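Long-range contacts in exoribonuclease II, mitochondrial (Candida glabrata, PDB 6F3H), which degrades RNA in the 3'-to-5' direction as the nuclease component of the mitochondrial degradosome mtEXO and binds magnesium: residues Leu551-Ala556 against Ser604-Ser609; Lys558-Arg563 against Val608-Ile613. The protein carries 1 engineered substitution. One frame throughout, in Å; residues are numbered along the deposited sequence.

Interaction 1: Leu551-Ala556 against Ser604-Ser609. With nucleotides of chain C.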
loop_
_atom_site.group_PDB
_atom_site.type_symbol
_atom_site.label_atom_id
_atom_site.label_comp_id
_atom_site.label_asym_id
_atom_site.label_seq_id
_atom_site.Cartn_x
_atom_site.Cartn_y
_atom_site.Cartn_z
ATOM N N LEU A 551 23.398 -20.257 -17.370
ATOM C CA LEU A 551 24.195 -20.228 -16.168
ATOM C C LEU A 551 23.474 -19.469 -15.078
ATOM O O LEU A 551 23.415 -19.926 -13.934
ATOM C CB LEU A 551 25.542 -19.599 -16.474
ATOM C CG LEU A 551 26.564 -19.763 -15.367
ATOM C CD1 LEU A 551 26.507 -21.150 -14.717
ATOM C CD2 LEU A 551 27.896 -19.494 -16.005
ATOM N N LEU A 552 22.898 -18.320 -15.421
ATOM C CA LEU A 552 22.168 -17.532 -14.432
ATOM C C LEU A 552 20.971 -18.291 -13.897
ATOM O O LEU A 552 20.703 -18.272 -12.691
ATOM C CB LEU A 552 21.711 -16.212 -15.042
ATOM C CG LEU A 552 22.783 -15.138 -15.189
ATOM C CD1 LEU A 552 22.283 -13.960 -15.988
ATOM C CD2 LEU A 552 23.254 -14.675 -13.812
ATOM N N HIS A 553 20.230 -18.955 -14.778
ATOM C CA HIS A 553 19.065 -19.698 -14.330
ATOM C C HIS A 553 19.458 -20.834 -13.398
ATOM O O HIS A 553 18.796 -21.070 -12.380
ATOM C CB HIS A 553 18.290 -20.216 -15.536
ATOM C CG HIS A 553 17.176 -21.150 -15.184
ATOM N ND1 HIS A 553 17.275 -22.515 -15.335
ATOM C CD2 HIS A 553 15.945 -20.913 -14.671
ATOM C CE1 HIS A 553 16.146 -23.077 -14.948
ATOM N NE2 HIS A 553 15.324 -22.128 -14.531
ATOM N N THR A 554 20.527 -21.554 -13.725
ATOM C CA THR A 554 20.940 -22.647 -12.854
ATOM C C THR A 554 21.443 -22.128 -11.510
ATOM O O THR A 554 21.296 -22.805 -10.484
ATOM C CB THR A 554 21.993 -23.477 -13.564
ATOM O OG1 THR A 554 22.963 -22.580 -14.094
ATOM C CG2 THR A 554 21.355 -24.248 -14.736
ATOM N N LEU A 555 21.998 -20.916 -11.488
ATOM C CA LEU A 555 22.431 -20.321 -10.230
ATOM C C LEU A 555 21.250 -19.960 -9.350
ATOM O O LEU A 555 21.266 -20.219 -8.141
ATOM C CB LEU A 555 23.283 -19.087 -10.504
ATOM C CG LEU A 555 24.698 -19.380 -10.994
ATOM C CD1 LEU A 555 25.349 -18.142 -11.571
ATOM C CD2 LEU A 555 25.481 -19.874 -9.806
ATOM N N ALA A 556 20.211 -19.372 -9.935
ATOM C CA ALA A 556 19.037 -19.014 -9.150
ATOM C C ALA A 556 18.421 -20.241 -8.511
ATOM O O ALA A 556 18.080 -20.221 -7.326
ATOM C CB ALA A 556 18.006 -18.305 -10.019
ATOM N N SER A 604 12.372 -17.354 -16.349
ATOM C CA SER A 604 12.917 -15.995 -16.318
ATOM C C SER A 604 12.515 -15.230 -15.055
ATOM O O SER A 604 13.350 -14.544 -14.456
ATOM C CB SER A 604 12.526 -15.219 -17.578
ATOM O OG SER A 604 11.248 -15.539 -18.054
ATOM N N THR A 605 11.245 -15.299 -14.644
ATOM C CA THR A 605 10.853 -14.652 -13.392
ATOM C C THR A 605 11.666 -15.201 -12.233
ATOM O O THR A 605 12.113 -14.448 -11.358
ATOM C CB THR A 605 9.366 -14.827 -13.116
ATOM O OG1 THR A 605 9.130 -16.184 -12.728
ATOM C CG2 THR A 605 8.561 -14.518 -14.358
ATOM N N LEU A 606 11.800 -16.525 -12.174
ATOM C CA LEU A 606 12.598 -17.130 -11.125
ATOM C C LEU A 606 14.002 -16.571 -11.152
ATOM O O LEU A 606 14.577 -16.230 -10.111
ATOM C CB LEU A 606 12.650 -18.638 -11.330
ATOM C CG LEU A 606 13.820 -19.317 -10.616
ATOM C CD1 LEU A 606 13.741 -19.206 -9.084
ATOM C CD2 LEU A 606 13.954 -20.743 -11.073
ATOM N N LEU A 607 14.561 -16.454 -12.346
ATOM C CA LEU A 607 15.911 -15.947 -12.493
ATOM C C LEU A 607 16.011 -14.554 -11.915
ATOM O O LEU A 607 16.745 -14.314 -10.951
ATOM C CB LEU A 607 16.260 -15.933 -13.978
ATOM C CG LEU A 607 17.652 -15.648 -14.514
ATOM C CD1 LEU A 607 17.629 -15.974 -15.962
ATOM C CD2 LEU A 607 18.052 -14.190 -14.318
ATOM N N VAL A 608 15.193 -13.643 -12.443
ATOM C CA VAL A 608 15.281 -12.248 -12.041
ATOM C C VAL A 608 15.016 -12.115 -10.560
ATOM O O VAL A 608 15.814 -11.532 -9.825
ATOM C CB VAL A 608 14.295 -11.393 -12.851
ATOM C CG1 VAL A 608 14.471 -9.945 -12.485
ATOM C CG2 VAL A 608 14.524 -11.587 -14.311
ATOM N N SER A 609 13.938 -12.734 -10.088
ATOM C CA SER A 609 13.534 -12.525 -8.710
ATOM C C SER A 609 14.645 -12.941 -7.755
ATOM O O SER A 609 15.061 -12.160 -6.891
ATOM C CB SER A 609 12.233 -13.281 -8.440
ATOM O OG SER A 609 12.456 -14.650 -8.188
ATOM P P U C 4 10.305 -8.045 -3.379
ATOM O OP1 U C 4 11.502 -7.261 -3.018
ATOM O OP2 U C 4 8.970 -7.421 -3.329
ATOM O "O5'" U C 4 10.532 -8.496 -4.862
ATOM C "C5'" U C 4 11.595 -9.365 -5.158
ATOM C "C4'" U C 4 11.554 -9.684 -6.602
ATOM O "O4'" U C 4 10.437 -10.569 -6.859
ATOM C "C3'" U C 4 11.270 -8.495 -7.485
ATOM O "O3'" U C 4 12.384 -7.652 -7.678
ATOM C "C2'" U C 4 10.732 -9.157 -8.741
ATOM O "O2'" U C 4 11.785 -9.725 -9.502
ATOM C "C1'" U C 4 9.902 -10.293 -8.137
ATOM N N1 U C 4 8.480 -9.904 -7.995
ATOM C C2 U C 4 7.676 -10.167 -9.084
ATOM O O2 U C 4 8.087 -10.708 -10.094
ATOM N N3 U C 4 6.371 -9.794 -8.949
ATOM C C4 U C 4 5.811 -9.184 -7.851
ATOM O O4 U C 4 4.607 -8.912 -7.893
ATOM C C5 U C 4 6.709 -8.930 -6.757
ATOM C C6 U C 4 7.984 -9.289 -6.863
#
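Segments 551-556 and 604-609, each a piece of a longer helix, cross with N-to-C directions 72° apart and axes approaching to 8.6 Å. The tightest part lies where the first helix offers little side chain. The methyl group of Ala-556 points at the second helix and rests on backbone there, its CB 4.0 Å from the CA of Leu-607, with the carbonyl oxygen of Leu-606 also in contact. Close by, the backbones draw together until the CA atoms of His-553 and Leu-607 are 5.2 Å apart.

Leu-607 fills the rest of this buried half and gives up more surface than any other residue of the pair. Its side chain starts off to the side, and with CG anti to the backbone N (chi1 -171°) its end swings in toward the first helix. CG meets Leu-552 at CB, 4.1 Å away, while CD1 lies 4.1 Å from the backbone N of His-553. No hydrogen bond joins the two segments, so apolar surface does the holding; Leu-607 also touches Ile-412 of strand 410-416.

The looser side is formed by His-553 and Leu-606, both partly exposed. With CG anti to its backbone N (chi1 172°), His-553 carries its ring to Leu-606, whose CD2 approaches NE2 to 4.0 Å. The two side chains cross at about a right angle, and the methyl meets the ring obliquely.

On the far side of helix 603-625, the CA of Ser-609 lies 3.4 Å from O2' of U4 of chain C. One helix thus packs against protein on one flank and against RNA on the other, with the bound magnesium ion about 10 Å from the Leu-607 side chain, consistent with a crossed helix pair beside the RNA path and active site of an RNase II-type RNB domain.

Interaction 2: Lys558-Arg563 against Val608-Ile613. With nucleotides of chain C.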
loop_
_atom_site.group_PDB
_atom_site.type_symbol
_atom_site.label_atom_id
_atom_site.label_comp_id
_atom_site.label_asym_id
_atom_site.label_seq_id
_atom_site.Cartn_x
_atom_site.Cartn_y
_atom_site.Cartn_z
ATOM N N LYS A 558 19.687 -22.788 -7.339
ATOM C CA LYS A 558 20.365 -23.152 -6.111
ATOM C C LYS A 558 20.212 -22.081 -5.061
ATOM O O LYS A 558 20.206 -22.391 -3.869
ATOM C CB LYS A 558 21.829 -23.426 -6.394
ATOM C CG LYS A 558 21.997 -24.405 -7.536
ATOM C CD LYS A 558 23.270 -25.196 -7.390
ATOM C CE LYS A 558 24.433 -24.485 -8.020
ATOM N NZ LYS A 558 24.466 -24.746 -9.485
ATOM N N LEU A 559 20.080 -20.829 -5.494
ATOM C CA LEU A 559 19.811 -19.719 -4.585
ATOM C C LEU A 559 18.472 -19.900 -3.900
ATOM O O LEU A 559 18.335 -19.695 -2.688
ATOM C CB LEU A 559 19.802 -18.407 -5.365
ATOM C CG LEU A 559 21.099 -17.745 -5.803
ATOM C CD1 LEU A 559 20.802 -16.546 -6.687
ATOM C CD2 LEU A 559 21.829 -17.311 -4.581
ATOM N N LEU A 560 17.459 -20.220 -4.684
ATOM C CA LEU A 560 16.141 -20.443 -4.125
ATOM C C LEU A 560 16.146 -21.655 -3.209
ATOM O O LEU A 560 15.695 -21.579 -2.065
ATOM C CB LEU A 560 15.143 -20.601 -5.259
ATOM C CG LEU A 560 13.776 -21.167 -4.908
ATOM C CD1 LEU A 560 13.083 -20.302 -3.868
ATOM C CD2 LEU A 560 12.934 -21.360 -6.192
ATOM N N HIS A 561 16.679 -22.781 -3.689
ATOM C CA HIS A 561 16.750 -23.969 -2.848
ATOM C C HIS A 561 17.476 -23.677 -1.539
ATOM O O HIS A 561 17.135 -24.238 -0.489
ATOM C CB HIS A 561 17.428 -25.085 -3.621
ATOM C CG HIS A 561 17.562 -26.353 -2.848
ATOM N ND1 HIS A 561 18.514 -26.530 -1.866
ATOM C CD2 HIS A 561 16.843 -27.501 -2.891
ATOM C CE1 HIS A 561 18.393 -27.742 -1.354
ATOM N NE2 HIS A 561 17.385 -28.351 -1.956
ATOM N N LYS A 562 18.439 -22.764 -1.582
ATOM C CA LYS A 562 19.159 -22.362 -0.385
ATOM C C LYS A 562 18.253 -21.592 0.565
ATOM O O LYS A 562 18.183 -21.906 1.758
ATOM C CB LYS A 562 20.366 -21.521 -0.791
ATOM C CG LYS A 562 21.370 -21.249 0.308
ATOM C CD LYS A 562 22.771 -20.973 -0.257
ATOM N N ARG A 563 17.556 -20.571 0.046
ATOM C CA ARG A 563 16.698 -19.715 0.867
ATOM C C ARG A 563 15.691 -20.537 1.642
ATOM O O ARG A 563 15.402 -20.242 2.801
ATOM C CB ARG A 563 15.964 -18.714 -0.014
ATOM C CG ARG A 563 16.782 -17.516 -0.483
ATOM C CD ARG A 563 15.890 -16.528 -1.232
ATOM N NE ARG A 563 14.575 -16.477 -0.604
ATOM C CZ ARG A 563 13.408 -16.566 -1.236
ATOM N NH1 ARG A 563 13.362 -16.702 -2.546
ATOM N NH2 ARG A 563 12.274 -16.517 -0.541
ATOM N N VAL A 608 15.193 -13.643 -12.443
ATOM C CA VAL A 608 15.281 -12.248 -12.041
ATOM C C VAL A 608 15.016 -12.115 -10.560
ATOM O O VAL A 608 15.814 -11.532 -9.825
ATOM C CB VAL A 608 14.295 -11.393 -12.851
ATOM C CG1 VAL A 608 14.471 -9.945 -12.485
ATOM C CG2 VAL A 608 14.524 -11.587 -14.311
ATOM N N SER A 609 13.938 -12.734 -10.088
ATOM C CA SER A 609 13.534 -12.525 -8.710
ATOM C C SER A 609 14.645 -12.941 -7.755
ATOM O O SER A 609 15.061 -12.160 -6.891
ATOM C CB SER A 609 12.233 -13.281 -8.440
ATOM O OG SER A 609 12.456 -14.650 -8.188
ATOM N N GLU A 610 15.240 -14.108 -7.987
ATOM C CA GLU A 610 16.213 -14.613 -7.031
ATOM C C GLU A 610 17.363 -13.662 -6.832
ATOM O O GLU A 610 17.942 -13.587 -5.737
ATOM C CB GLU A 610 16.727 -15.963 -7.465
ATOM C CG GLU A 610 15.813 -17.013 -6.953
ATOM C CD GLU A 610 15.485 -16.793 -5.467
ATOM O OE1 GLU A 610 16.381 -16.421 -4.651
ATOM O OE2 GLU A 610 14.294 -16.934 -5.125
ATOM N N PHE A 611 17.709 -12.941 -7.874
ATOM C CA PHE A 611 18.858 -12.065 -7.793
ATOM C C PHE A 611 18.535 -10.766 -7.074
ATOM O O PHE A 611 19.351 -10.274 -6.293
ATOM C CB PHE A 611 19.380 -11.853 -9.207
ATOM C CG PHE A 611 20.134 -13.049 -9.731
ATOM C CD1 PHE A 611 21.400 -13.359 -9.248
ATOM C CD2 PHE A 611 19.539 -13.923 -10.615
ATOM C CE1 PHE A 611 22.079 -14.474 -9.694
ATOM C CE2 PHE A 611 20.213 -15.050 -11.060
ATOM C CZ PHE A 611 21.485 -15.323 -10.605
HETATM N N MSE A 612 17.340 -10.230 -7.274
HETATM C CA MSE A 612 16.945 -8.987 -6.627
HETATM C C MSE A 612 16.830 -9.157 -5.169
HETATM O O MSE A 612 17.334 -8.347 -4.403
HETATM C CB MSE A 612 15.633 -8.522 -7.182
HETATM C CG MSE A 612 15.642 -8.582 -8.677
HETATM SE SE MSE A 612 16.946 -7.351 -9.459
HETATM C CE MSE A 612 15.673 -5.963 -9.922
ATOM N N ILE A 613 16.136 -10.232 -4.804
ATOM C CA ILE A 613 16.117 -10.680 -3.416
ATOM C C ILE A 613 17.522 -10.690 -2.844
ATOM O O ILE A 613 17.786 -10.163 -1.754
ATOM C CB ILE A 613 15.478 -12.071 -3.325
ATOM C CG1 ILE A 613 14.092 -12.048 -3.959
ATOM C CG2 ILE A 613 15.537 -12.594 -1.903
ATOM C CD1 ILE A 613 13.363 -13.325 -3.796
ATOM P P U C 4 10.305 -8.045 -3.379
ATOM O OP1 U C 4 11.502 -7.261 -3.018
ATOM O OP2 U C 4 8.970 -7.421 -3.329
ATOM O "O5'" U C 4 10.532 -8.496 -4.862
ATOM C "C5'" U C 4 11.595 -9.365 -5.158
ATOM C "C4'" U C 4 11.554 -9.684 -6.602
ATOM O "O4'" U C 4 10.437 -10.569 -6.859
ATOM C "C3'" U C 4 11.270 -8.495 -7.485
ATOM O "O3'" U C 4 12.384 -7.652 -7.678
ATOM C "C2'" U C 4 10.732 -9.157 -8.741
ATOM O "O2'" U C 4 11.785 -9.725 -9.502
ATOM C "C1'" U C 4 9.902 -10.293 -8.137
ATOM N N1 U C 4 8.480 -9.904 -7.995
ATOM C C2 U C 4 7.676 -10.167 -9.084
ATOM O O2 U C 4 8.087 -10.708 -10.094
ATOM N N3 U C 4 6.371 -9.794 -8.949
ATOM C C4 U C 4 5.811 -9.184 -7.851
ATOM O O4 U C 4 4.607 -8.912 -7.893
ATOM C C5 U C 4 6.709 -8.930 -6.757
ATOM C C6 U C 4 7.984 -9.289 -6.863
ATOM P P A C 5 12.159 -6.077 -7.862
ATOM O OP1 A C 5 13.469 -5.386 -7.874
ATOM O OP2 A C 5 11.098 -5.597 -6.932
ATOM O "O5'" A C 5 11.578 -5.970 -9.328
ATOM C "C5'" A C 5 12.348 -6.448 -10.411
ATOM C "C4'" A C 5 11.528 -6.634 -11.656
ATOM O "O4'" A C 5 10.523 -7.652 -11.440
ATOM C "C3'" A C 5 10.741 -5.428 -12.133
ATOM O "O3'" A C 5 11.535 -4.536 -12.881
ATOM C "C2'" A C 5 9.646 -6.073 -12.958
ATOM O "O2'" A C 5 10.157 -6.493 -14.214
ATOM C "C1'" A C 5 9.343 -7.306 -12.116
ATOM N N9 A C 5 8.357 -6.971 -11.101
ATOM C C8 A C 5 8.540 -6.564 -9.803
ATOM N N7 A C 5 7.425 -6.294 -9.173
ATOM C C5 A C 5 6.474 -6.527 -10.149
ATOM C C6 A C 5 5.083 -6.436 -10.131
ATOM N N6 A C 5 4.386 -6.061 -9.051
ATOM N N1 A C 5 4.443 -6.748 -11.287
ATOM C C2 A C 5 5.152 -7.124 -12.367
ATOM N N3 A C 5 6.469 -7.255 -12.512
ATOM C C4 A C 5 7.043 -6.933 -11.346
#
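Glu-610 OE2 is gripped by a single polar partner across this crossed helix pair of the RNB domain: NH1 of Arg-563, 2.8 Å away. The pair is a salt bridge, but its hydrogen bond is bent to 124° and therefore weak. The two groups meet tip to tip at the guanidinium edge, with their planes only 11° apart. Both chains fold to reach this position, Glu-610 turning at chi2 and Arg-563 at chi3. Beyond the pair, NE of Arg-563 bonds to the carbonyl oxygen of Ile-688, which gives the guanidinium a second tether.

Apolar groups border the bridge. Ile-613 sets CD1 over one guanidinium face, 3.6 Å from NH1 of Arg-563, and Leu-560 lays its CB 3.8 Å from OE2 of Glu-610. Both charged residues are buried, which would probably strengthen their attraction. Selenomethionine Met-612 and Ile-613 also face RNA: CB of Met-612 is 3.4 Å from O3' of U4 of chain C. Earlier along the first helix, CD1 of Leu-559 makes a CH-pi contact over the Phe-611 ring, 4.2 Å from its centroid and displaced toward the rim.

In the fold
Followed from the N terminus, the chain runs along helix 543-567, through 551-556 and then 558-563, before passing strands 580-584 and 593-597 and entering helix 603-625. Interaction 1 closes a loop of 47 residues and interaction 2 one of 44. The loops interlock rather than nest, because the earlier segment of the first helix meets the earlier part of the second. This order fits the acute crossing angles. The centres lie 7 Å apart, Val-608 and Ser-609 are common to both, and Ala-556 touches Glu-610 and Phe-611. Together they join the two helices as one interface, with strand 410-416 beside it through Leu-551, Leu-555 and Leu-607.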